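Inosine-uridine nucleoside N-ribohydrolase (Xanthomonas oryzae pv. oryzae, PDB 4KL0) binds calcium and probably hydrolyses N-glycosidic bonds such as those of nucleosides, although its own activity is not established. Local coordinates at residues 9-14 / 361-366; 64-67 / 72-75; 259-264 / 302-307. One frame throughout, in Å; residues are numbered along the deposited sequence.

Contact 1 of 3, residues 9-14 / 361-366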
loop_
_atom_site.group_PDB
_atom_site.type_symbol
_atom_site.label_atom_id
_atom_site.label_comp_id
_atom_site.label_asym_id
_atom_site.label_seq_id
_atom_site.Cartn_x
_atom_site.Cartn_y
_atom_site.Cartn_z
ATOM N N THR A 9 21.029 8.893 -8.263
ATOM C CA THR A 9 22.308 9.258 -7.675
ATOM C C THR A 9 23.183 8.026 -7.645
ATOM O O THR A 9 22.678 6.908 -7.714
ATOM C CB THR A 9 22.170 9.745 -6.203
ATOM O OG1 THR A 9 21.750 8.661 -5.356
ATOM C CG2 THR A 9 21.195 10.901 -6.109
ATOM N N PRO A 10 24.511 8.215 -7.494
ATOM C CA PRO A 10 25.347 7.011 -7.398
ATOM C C PRO A 10 24.854 5.975 -6.425
ATOM O O PRO A 10 24.780 4.815 -6.824
ATOM C CB PRO A 10 26.690 7.557 -6.888
ATOM C CG PRO A 10 26.746 8.924 -7.479
ATOM C CD PRO A 10 25.329 9.447 -7.441
ATOM N N THR A 11 24.543 6.341 -5.180
ATOM C CA THR A 11 24.100 5.327 -4.234
ATOM C C THR A 11 22.695 4.750 -4.580
ATOM O O THR A 11 22.393 3.617 -4.247
ATOM C CB THR A 11 24.156 5.797 -2.769
ATOM O OG1 THR A 11 23.087 6.727 -2.495
ATOM C CG2 THR A 11 25.490 6.457 -2.509
ATOM N N GLU A 12 21.836 5.537 -5.218
ATOM C CA GLU A 12 20.525 5.001 -5.639
ATOM C C GLU A 12 20.739 3.994 -6.773
ATOM O O GLU A 12 20.167 2.910 -6.779
ATOM C CB GLU A 12 19.598 6.115 -6.117
ATOM C CG GLU A 12 18.958 6.860 -4.948
ATOM C CD GLU A 12 18.339 8.184 -5.386
ATOM O OE1 GLU A 12 18.550 8.657 -6.558
ATOM O OE2 GLU A 12 17.650 8.760 -4.515
ATOM N N ALA A 13 21.586 4.365 -7.724
ATOM C CA ALA A 13 21.821 3.518 -8.882
ATOM C C ALA A 13 22.419 2.193 -8.391
ATOM O O ALA A 13 22.040 1.124 -8.871
ATOM C CB ALA A 13 22.730 4.217 -9.906
ATOM N N ALA A 14 23.320 2.247 -7.403
ATOM C CA ALA A 14 23.891 1.015 -6.833
ATOM C C ALA A 14 22.913 0.093 -6.123
ATOM O O ALA A 14 23.028 -1.144 -6.162
ATOM C CB ALA A 14 25.053 1.353 -5.876
ATOM N N ALA A 361 16.311 0.402 2.762
ATOM C CA ALA A 361 14.891 0.510 2.394
ATOM C C ALA A 361 14.553 1.915 1.909
ATOM O O ALA A 361 13.850 2.098 0.885
ATOM C CB ALA A 361 13.994 0.092 3.580
ATOM N N ARG A 362 15.016 2.940 2.630
ATOM C CA ARG A 362 14.810 4.325 2.186
ATOM C C ARG A 362 15.392 4.584 0.788
ATOM O O ARG A 362 14.739 5.192 -0.070
ATOM C CB ARG A 362 15.474 5.312 3.153
ATOM C CG ARG A 362 14.800 5.464 4.513
ATOM C CD ARG A 362 15.472 6.643 5.282
ATOM N NE ARG A 362 15.030 6.634 6.680
ATOM C CZ ARG A 362 15.700 6.069 7.683
ATOM N NH1 ARG A 362 16.881 5.472 7.458
ATOM N NH2 ARG A 362 15.193 6.115 8.919
ATOM N N LEU A 363 16.629 4.111 0.563
ATOM C CA LEU A 363 17.349 4.363 -0.677
ATOM C C LEU A 363 16.699 3.582 -1.843
ATOM O O LEU A 363 16.485 4.105 -2.943
ATOM C CB LEU A 363 18.817 3.935 -0.488
ATOM C CG LEU A 363 19.890 4.578 -1.329
ATOM C CD1 LEU A 363 19.875 6.082 -1.131
ATOM C CD2 LEU A 363 21.216 3.989 -0.865
ATOM N N LEU A 364 16.325 2.344 -1.577
ATOM C CA LEU A 364 15.585 1.543 -2.570
ATOM C C LEU A 364 14.210 2.118 -2.943
ATOM O O LEU A 364 13.847 2.164 -4.146
ATOM C CB LEU A 364 15.465 0.100 -2.124
ATOM C CG LEU A 364 14.809 -0.793 -3.167
ATOM C CD1 LEU A 364 15.694 -0.865 -4.432
ATOM C CD2 LEU A 364 14.589 -2.149 -2.579
ATOM N N LEU A 365 13.448 2.581 -1.950
ATOM C CA LEU A 365 12.178 3.264 -2.270
ATOM C C LEU A 365 12.439 4.464 -3.169
ATOM O O LEU A 365 11.748 4.622 -4.184
ATOM C CB LEU A 365 11.442 3.720 -0.997
ATOM C CG LEU A 365 10.842 2.565 -0.195
ATOM C CD1 LEU A 365 10.493 3.044 1.229
ATOM C CD2 LEU A 365 9.585 1.918 -0.824
ATOM N N SER A 366 13.445 5.307 -2.862
ATOM C CA SER A 366 13.742 6.464 -3.724
ATOM C C SER A 366 14.179 6.016 -5.137
ATOM O O SER A 366 13.710 6.572 -6.142
ATOM C CB SER A 366 14.781 7.392 -3.048
ATOM O OG SER A 366 15.102 8.503 -3.907
#

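Contact 2 of 3, residues 64-67 / 72-75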
loop_
_atom_site.group_PDB
_atom_site.type_symbol
_atom_site.label_atom_id
_atom_site.label_comp_id
_atom_site.label_asym_id
_atom_site.label_seq_id
_atom_site.Cartn_x
_atom_site.Cartn_y
_atom_site.Cartn_z
ATOM N N VAL A 64 -8.355 -4.084 -7.112
ATOM C CA VAL A 64 -9.732 -3.854 -6.691
ATOM C C VAL A 64 -9.703 -2.789 -5.577
ATOM O O VAL A 64 -8.903 -2.849 -4.665
ATOM C CB VAL A 64 -10.395 -5.126 -6.208
ATOM C CG1 VAL A 64 -11.801 -4.830 -5.763
ATOM C CG2 VAL A 64 -10.398 -6.196 -7.372
ATOM N N VAL A 65 -10.546 -1.787 -5.709
ATOM C CA VAL A 65 -10.432 -0.547 -4.898
ATOM C C VAL A 65 -11.577 -0.477 -3.882
ATOM O O VAL A 65 -12.780 -0.687 -4.218
ATOM C CB VAL A 65 -10.523 0.686 -5.850
ATOM C CG1 VAL A 65 -10.588 1.975 -5.080
ATOM C CG2 VAL A 65 -9.323 0.691 -6.820
ATOM N N THR A 66 -11.244 -0.098 -2.643
ATOM C CA THR A 66 -12.248 -0.029 -1.587
ATOM C C THR A 66 -12.188 1.351 -0.922
ATOM O O THR A 66 -11.506 2.231 -1.438
ATOM C CB THR A 66 -12.086 -1.220 -0.584
ATOM O OG1 THR A 66 -13.184 -1.303 0.340
ATOM C CG2 THR A 66 -10.773 -1.141 0.221
ATOM N N LEU A 67 -12.978 1.541 0.135
ATOM C CA LEU A 67 -13.073 2.690 1.052
ATOM C C LEU A 67 -14.045 3.750 0.513
ATOM O O LEU A 67 -13.738 4.429 -0.484
ATOM C CB LEU A 67 -11.683 3.351 1.374
ATOM C CG LEU A 67 -11.731 4.361 2.518
ATOM C CD1 LEU A 67 -11.847 3.627 3.889
ATOM C CD2 LEU A 67 -10.376 5.079 2.503
ATOM N N MET A 72 -17.937 6.667 -4.233
ATOM C CA MET A 72 -16.564 7.039 -3.786
ATOM C C MET A 72 -15.568 6.006 -4.279
ATOM O O MET A 72 -14.439 6.367 -4.731
ATOM C CB MET A 72 -16.495 7.110 -2.269
ATOM C CG MET A 72 -15.106 7.495 -1.683
ATOM S SD MET A 72 -14.367 9.098 -2.389
ATOM C CE MET A 72 -15.412 10.269 -1.686
ATOM N N ARG A 73 -15.915 4.720 -4.132
ATOM C CA ARG A 73 -15.006 3.666 -4.595
ATOM C C ARG A 73 -14.768 3.810 -6.076
ATOM O O ARG A 73 -13.662 3.609 -6.579
ATOM C CB ARG A 73 -15.537 2.261 -4.227
ATOM C CG ARG A 73 -15.643 2.091 -2.735
ATOM C CD ARG A 73 -15.909 0.579 -2.417
ATOM N NE ARG A 73 -17.082 0.016 -3.138
ATOM C CZ ARG A 73 -18.347 0.066 -2.701
ATOM N NH1 ARG A 73 -18.688 0.729 -1.603
ATOM N NH2 ARG A 73 -19.290 -0.532 -3.427
ATOM N N SER A 74 -15.777 4.247 -6.813
ATOM C CA SER A 74 -15.523 4.480 -8.250
ATOM C C SER A 74 -14.583 5.644 -8.509
ATOM O O SER A 74 -13.712 5.556 -9.381
ATOM C CB SER A 74 -16.847 4.688 -9.006
ATOM O OG SER A 74 -17.547 3.426 -9.101
ATOM N N GLN A 75 -14.699 6.722 -7.720
ATOM C CA GLN A 75 -13.784 7.856 -7.880
ATOM C C GLN A 75 -12.337 7.391 -7.599
ATOM O O GLN A 75 -11.419 7.738 -8.316
ATOM C CB GLN A 75 -14.152 9.046 -6.958
ATOM C CG GLN A 75 -15.567 9.566 -7.103
ATOM C CD GLN A 75 -15.921 9.782 -8.559
ATOM O OE1 GLN A 75 -15.170 10.423 -9.318
ATOM N NE2 GLN A 75 -17.060 9.196 -8.985
#

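Contact 3 of 3, residues 259-264 / 302-307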
loop_
_atom_site.group_PDB
_atom_site.type_symbol
_atom_site.label_atom_id
_atom_site.label_comp_id
_atom_site.label_asym_id
_atom_site.label_seq_id
_atom_site.Cartn_x
_atom_site.Cartn_y
_atom_site.Cartn_z
ATOM N N ASN A 259 0.452 19.109 1.142
ATOM C CA ASN A 259 -0.788 19.753 1.585
ATOM C C ASN A 259 -1.414 19.040 2.798
ATOM O O ASN A 259 -1.901 19.710 3.738
ATOM C CB ASN A 259 -1.746 20.010 0.413
ATOM C CG ASN A 259 -1.115 20.907 -0.680
ATOM O OD1 ASN A 259 -0.399 21.892 -0.373
ATOM N ND2 ASN A 259 -1.384 20.574 -1.961
ATOM N N ALA A 260 -1.413 17.695 2.823
ATOM C CA ALA A 260 -1.868 16.959 4.007
ATOM C C ALA A 260 -1.125 17.422 5.266
ATOM O O ALA A 260 -1.717 17.650 6.364
ATOM C CB ALA A 260 -1.664 15.424 3.801
ATOM N N LEU A 261 0.182 17.598 5.146
ATOM C CA LEU A 261 0.974 17.937 6.298
ATOM C C LEU A 261 0.716 19.414 6.724
ATOM O O LEU A 261 0.674 19.735 7.931
ATOM C CB LEU A 261 2.431 17.706 5.997
ATOM C CG LEU A 261 3.175 17.649 7.308
ATOM C CD1 LEU A 261 2.686 16.454 8.181
ATOM C CD2 LEU A 261 4.671 17.572 7.027
ATOM N N LYS A 262 0.526 20.246 5.704
ATOM C CA LYS A 262 0.198 21.666 5.919
ATOM C C LYS A 262 -1.109 21.752 6.692
ATOM O O LYS A 262 -1.216 22.473 7.702
ATOM C CB LYS A 262 0.060 22.371 4.569
ATOM C CG LYS A 262 -0.423 23.835 4.626
ATOM C CD LYS A 262 -0.358 24.475 3.206
ATOM C CE LYS A 262 -0.776 25.957 3.266
ATOM N NZ LYS A 262 -1.577 26.449 2.076
ATOM N N GLY A 263 -2.101 20.992 6.240
ATOM C CA GLY A 263 -3.400 21.006 6.909
ATOM C C GLY A 263 -3.282 20.523 8.350
ATOM O O GLY A 263 -3.938 21.059 9.270
ATOM N N LEU A 264 -2.451 19.519 8.596
ATOM C CA LEU A 264 -2.285 18.996 9.965
ATOM C C LEU A 264 -1.569 20.031 10.885
ATOM O O LEU A 264 -1.976 20.344 12.026
ATOM C CB LEU A 264 -1.582 17.617 9.876
ATOM C CG LEU A 264 -1.105 16.927 11.147
ATOM C CD1 LEU A 264 -2.356 16.655 12.031
ATOM C CD2 LEU A 264 -0.326 15.634 10.892
ATOM N N LEU A 302 4.897 29.493 13.514
ATOM C CA LEU A 302 5.451 29.453 12.144
ATOM C C LEU A 302 4.448 29.153 11.051
ATOM O O LEU A 302 3.464 28.419 11.275
ATOM C CB LEU A 302 6.527 28.395 12.058
ATOM C CG LEU A 302 7.996 28.796 11.939
ATOM C CD1 LEU A 302 8.144 30.305 11.626
ATOM C CD2 LEU A 302 8.826 28.329 13.165
ATOM N N SER A 303 4.693 29.659 9.850
ATOM C CA SER A 303 3.845 29.272 8.736
ATOM C C SER A 303 4.347 27.913 8.217
ATOM O O SER A 303 5.436 27.445 8.599
ATOM C CB SER A 303 3.802 30.331 7.630
ATOM O OG SER A 303 5.049 30.366 6.968
ATOM N N PHE A 304 3.536 27.244 7.408
ATOM C CA PHE A 304 3.951 25.904 7.007
ATOM C C PHE A 304 5.214 25.925 6.130
ATOM O O PHE A 304 5.992 24.963 6.135
ATOM C CB PHE A 304 2.822 25.122 6.354
ATOM C CG PHE A 304 3.212 23.742 5.995
ATOM C CD1 PHE A 304 3.445 22.792 6.994
ATOM C CD2 PHE A 304 3.387 23.393 4.666
ATOM C CE1 PHE A 304 3.832 21.498 6.640
ATOM C CE2 PHE A 304 3.742 22.102 4.324
ATOM C CZ PHE A 304 3.977 21.175 5.317
ATOM N N ASP A 305 5.437 27.029 5.415
ATOM C CA ASP A 305 6.646 27.156 4.590
ATOM C C ASP A 305 7.934 27.104 5.395
ATOM O O ASP A 305 8.952 26.657 4.884
ATOM C CB ASP A 305 6.582 28.413 3.728
ATOM C CG ASP A 305 5.441 28.360 2.729
ATOM O OD1 ASP A 305 5.409 27.397 1.899
ATOM O OD2 ASP A 305 4.561 29.264 2.789
ATOM N N ALA A 306 7.886 27.505 6.666
ATOM C CA ALA A 306 9.048 27.374 7.522
ATOM C C ALA A 306 9.139 26.054 8.254
ATOM O O ALA A 306 10.163 25.742 8.860
ATOM C CB ALA A 306 9.166 28.579 8.504
ATOM N N ILE A 307 8.054 25.263 8.216
ATOM C CA ILE A 307 8.032 23.930 8.837
ATOM C C ILE A 307 8.440 22.776 7.858
ATOM O O ILE A 307 9.226 21.880 8.233
ATOM C CB ILE A 307 6.627 23.632 9.408
ATOM C CG1 ILE A 307 6.366 24.554 10.609
ATOM C CG2 ILE A 307 6.545 22.163 9.819
ATOM C CD1 ILE A 307 7.261 24.226 11.796
#

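Contact 1 of 3, residues 9-14 / 361-366
Glu12 and Leu363 mark the point where two helical segments cross almost perpendicularly, the axes of 10-14 and 361-366 passing 8.8 Å apart at -89°, with the CA atoms of these two residues 5.9 Å from each other. At this crossing only a few side chains touch across the two segments, and the first turn of helix 10-20 meets the middle of helix 358-372 through a van der Waals part and a hydrogen-bonded part. In the first, Leu363 reaches across with its isobutyl fork. Its CD1 comes to 3.5 Å from Thr11 OG1 and also lies against the CG methylene of Glu12, while CD2 rests near the backbone O of Thr11. The Thr11 and Leu363 side chains run nearly at right angles, and both leucine methyls touch the hydroxyl. The second part is a hydrogen bond of 2.6 Å from Ser366 OG to Glu12 OE2. A chi1 of 178° swings the serine OG away from its own N and out toward the glutamate, where it arrives 49° out of the carboxylate plane. The other carboxylate oxygen works within its own helix: Thr9 and Glu12 form a capping box, in which Thr9 N donates to Glu12 OE1 at 3.0 Å and Glu12 N donates back to Thr9 OG1 at 3.1 Å. Lys370, further along helix 358-372, makes a salt bridge to the same OE1. Leu365 of that helix packs against helix 317-325. One buried carboxylate thus closes the N-terminal end of helix 10-20 and ties it to a helix near the C-terminus. Its bonds to a hydroxyl, a backbone N-H and an ammonium group should together stabilise the charged form and restrict rotation of the carboxylate.

Contact 2 of 3, residues 64-67 / 72-75
Arg73 carries most of this contact, laying the aliphatic part of its side chain along the backbone that leaves strand 58-65. Its CD stands 3.8 Å from Thr66 CA, and its CG is equally far, 3.8 Å, from Leu67 O, which is itself hydrogen-bonded by Arg76 NE. The CB and CD methylenes also approach Val65 O, which lies at the edge of the guanidinium, near its plane. On the strand side Val65 points its side chain at the helix and sets CG1 3.8 Å from Arg73 O, a van der Waals touch. The two segments belong to a beta-alpha-beta unit of the Rossmann-like sheet: strand 58-65 ends here, a short turn follows, and helix 70-86 begins the crossover to the parallel strand 93-96. The bend at chi3 (-54°) turns the end of Arg73 off the line of its methylenes, and the polar tip is held from outside the two segments. NE donates to Gly97 O, NH1 to Gly68 O, and NH2 forms a salt bridge with Asp99, so the guanidinium spans the turns after both strands. Leu67 sends its side chain away from the helix, coming about 4 Å from that of Asp35, a calcium ligand. Partly exposed Met72 forms the looser side: its CG makes one close touch, 3.6 Å from Leu67 O, while bends at chi2 and chi3 lead the thioether away from 64-67.

Contact 3 of 3, residues 259-264 / 302-307
Phe304 lays one face of its ring over Lys262, a CH-pi contact between helix 248-269 and the short helical turn at 304-307, in a peripheral, helical part of the fold. The CA of Lys262 sits over the middle of the ring, 3.5 Å from the centroid and just 7° off the normal. One face of the ring therefore covers the Lys262 CA. The phenylalanine reaches it because its CB points from segment 302-307 toward 259-264 and a chi1 of -178° carries the ring on, away from its own N. The Leu261 and Phe304 side chains cross at about a right angle, with Leu261 CB 3.9 Å from Phe304 CZ, and the leucine CG and CD2 close on the CE1–CZ bond. Trp265 and Lys258 of the same helix also touch Phe304, and Phe285 of helix 278-285 packs on Leu261. Apolar contact and the ring face carry this junction, with no hydrogen bond between the two segments. The Lys262 side chain runs obliquely to that of Phe304 before its ammonium end leads off, and its CB comes over the ring face to 3.5 Å from Phe304 CD2.

How the contacts relate
The three contacts lie well apart, their centres 27 to 32 Å from one another, and illustrate how chemistry follows place in a fold. Contact 2 is the most central, about 14 Å from the centre of the chain, and joins consecutive elements of one crossover next to the calcium site. Contact 1, on the opposite side of that centre, is only partly buried and brings together helices near the two chain ends. Contact 3, the most peripheral by its centre, is nevertheless buried. No helix or strand is shared among them. Between their own segments, contact 1 alone has a hydrogen bond; contact 2 relies on methylenes against backbone, contact 3 on an aromatic face.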